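Local coordinates for protein putative ABC transporter subunit, substrate-binding component (Rhodopseudomonas palustris, PDB 4EVR) that probably binds benzoate or related aromatic acids as the substrate-binding component of an ABC transporter, at residues Lys152-Val157 with Pro207-Ala212. Sequence-based numbering, arbitrary orientation.
Sequences KKAVTV and PDCVYA
Asp208 holds the start of strand 153-157 with its carboxylate, just ahead of the parallel pairing of that strand with 209-212. The two are neighbouring strands in one lobe of a periplasmic-binding-protein fold, joined through helix 162-177, strand 181-188 and helix 196-205. OD2 takes the N-H of Lys152 (N to OD2 2.9 Å, 163° at the hydrogen) with its syn lone pair, whereas OD1 receives the N-H of Lys153 from above the carboxylate plane (N to OD1 3.0 Å). With CG set between its own backbone N and carbonyl carbon, chi1 60° brings the carboxylate across to the amides at the strand's start, and Asp208 N returns a bond to Lys153 O at 2.8 Å. Replacing this aspartate by an alanine removes both acceptors and would probably leave the N-H groups of Lys152 and Lys153 without their carboxylate mates. Farther along, Tyr211 N bonds Val155 O, and Tyr211 O receives Val157 N. Pro207 and Val155 meet obliquely on the face covered by helix 196-205, CG2 of the valine lying 3.9 Å from ring atom CG; there Val157 CG2 also approaches Val210 CG1. The other face packs on helix 162-177. Here Cys209 SG lies against the methyl of Ala154, and Thr156 OG1 is hydrogen-bonded to Asp185 OD1. Tyr211 stacks its ring with Phe171 and slants past Thr156, whose methyl CG2 comes within 4.2 Å of ring atom CD2.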
loop_
_atom_site.group_PDB
_atom_site.type_symbol
_atom_site.label_atom_id
_atom_site.label_comp_id
_atom_site.label_asym_id
_atom_site.label_seq_id
_atom_site.Cartn_x
_atom_site.Cartn_y
_atom_site.Cartn_z
ATOM N N LYS A 152 -9.059 -25.045 0.384
ATOM C CA LYS A 152 -9.646 -25.394 -0.940
ATOM C C LYS A 152 -11.007 -24.759 -1.279
ATOM O O LYS A 152 -11.498 -24.998 -2.394
ATOM C CB LYS A 152 -9.866 -26.900 -0.987
ATOM C CG LYS A 152 -8.669 -27.772 -0.595
ATOM C CD LYS A 152 -9.049 -29.262 -0.585
ATOM C CE LYS A 152 -8.059 -30.138 0.157
ATOM N NZ LYS A 152 -6.800 -30.339 -0.610
ATOM N N LYS A 153 -11.643 -24.024 -0.360
ATOM C CA LYS A 153 -12.999 -23.517 -0.579
ATOM C C LYS A 153 -13.196 -22.139 0.057
ATOM O O LYS A 153 -13.489 -22.045 1.253
ATOM C CB LYS A 153 -13.991 -24.536 -0.000
ATOM C CG LYS A 153 -15.458 -24.228 -0.257
ATOM C CD LYS A 153 -16.350 -25.154 0.542
ATOM C CE LYS A 153 -17.811 -24.846 0.306
ATOM N NZ LYS A 153 -18.718 -25.640 1.184
ATOM N N ALA A 154 -13.055 -21.074 -0.738
ATOM C CA ALA A 154 -13.077 -19.715 -0.193
ATOM C C ALA A 154 -14.285 -18.919 -0.539
ATOM O O ALA A 154 -14.898 -19.119 -1.555
ATOM C CB ALA A 154 -11.874 -18.961 -0.697
ATOM N N VAL A 155 -14.601 -17.949 0.335
ATOM C CA VAL A 155 -15.520 -16.857 0.108
ATOM C C VAL A 155 -14.657 -15.618 0.169
ATOM O O VAL A 155 -13.855 -15.535 1.085
ATOM C CB VAL A 155 -16.680 -16.809 1.153
ATOM C CG1 VAL A 155 -17.361 -15.445 1.189
ATOM C CG2 VAL A 155 -17.684 -17.904 0.879
ATOM N N THR A 156 -14.767 -14.685 -0.795
ATOM C CA THR A 156 -14.027 -13.399 -0.718
ATOM C C THR A 156 -14.984 -12.299 -0.242
ATOM O O THR A 156 -16.220 -12.388 -0.438
ATOM C CB THR A 156 -13.353 -13.030 -2.036
ATOM O OG1 THR A 156 -14.330 -12.571 -2.967
ATOM C CG2 THR A 156 -12.562 -14.209 -2.628
ATOM N N VAL A 157 -14.452 -11.316 0.466
ATOM C CA VAL A 157 -15.256 -10.198 0.947
ATOM C C VAL A 157 -14.410 -8.926 0.781
ATOM O O VAL A 157 -13.305 -8.869 1.298
ATOM C CB VAL A 157 -15.772 -10.292 2.396
ATOM C CG1 VAL A 157 -16.835 -9.178 2.658
ATOM C CG2 VAL A 157 -16.359 -11.628 2.671
ATOM N N PRO A 207 -17.518 -21.966 3.879
ATOM C CA PRO A 207 -16.203 -22.176 3.253
ATOM C C PRO A 207 -15.201 -22.709 4.275
ATOM O O PRO A 207 -15.476 -22.615 5.469
ATOM C CB PRO A 207 -15.828 -20.769 2.828
ATOM C CG PRO A 207 -16.412 -19.915 3.949
ATOM C CD PRO A 207 -17.759 -20.536 4.161
ATOM N N ASP A 208 -13.996 -23.086 3.852
ATOM C CA ASP A 208 -12.954 -23.444 4.817
ATOM C C ASP A 208 -12.059 -22.219 5.118
ATOM O O ASP A 208 -11.145 -22.331 5.921
ATOM C CB ASP A 208 -12.109 -24.659 4.381
ATOM C CG ASP A 208 -11.336 -24.581 3.079
ATOM O OD1 ASP A 208 -11.207 -23.479 2.521
ATOM O OD2 ASP A 208 -10.778 -25.613 2.659
ATOM N N CYS A 209 -12.282 -21.093 4.414
ATOM C CA CYS A 209 -11.543 -19.844 4.633
ATOM C C CYS A 209 -12.269 -18.688 4.040
ATOM O O CYS A 209 -13.066 -18.863 3.139
ATOM C CB CYS A 209 -10.124 -19.920 4.052
ATOM S SG CYS A 209 -10.087 -20.212 2.260
ATOM N N VAL A 210 -11.959 -17.494 4.553
ATOM C CA VAL A 210 -12.406 -16.208 4.063
ATOM C C VAL A 210 -11.164 -15.369 3.715
ATOM O O VAL A 210 -10.215 -15.322 4.502
ATOM C CB VAL A 210 -13.297 -15.467 5.100
ATOM C CG1 VAL A 210 -13.530 -14.031 4.667
ATOM C CG2 VAL A 210 -14.614 -16.202 5.269
ATOM N N TYR A 211 -11.176 -14.764 2.531
ATOM C CA TYR A 211 -10.166 -13.822 2.036
ATOM C C TYR A 211 -10.839 -12.507 2.014
ATOM O O TYR A 211 -11.817 -12.375 1.290
ATOM C CB TYR A 211 -9.719 -14.234 0.654
ATOM C CG TYR A 211 -8.789 -13.281 -0.021
ATOM C CD1 TYR A 211 -7.423 -13.343 0.198
ATOM C CD2 TYR A 211 -9.268 -12.321 -0.899
ATOM C CE1 TYR A 211 -6.544 -12.479 -0.461
ATOM C CE2 TYR A 211 -8.405 -11.437 -1.550
ATOM C CZ TYR A 211 -7.038 -11.545 -1.356
ATOM O OH TYR A 211 -6.161 -10.743 -2.059
ATOM N N ALA A 212 -10.367 -11.541 2.802
ATOM C CA ALA A 212 -10.955 -10.243 2.894
ATOM C C ALA A 212 -9.932 -9.168 2.594
ATOM O O ALA A 212 -8.807 -9.255 3.079
ATOM C CB ALA A 212 -11.495 -9.982 4.289
#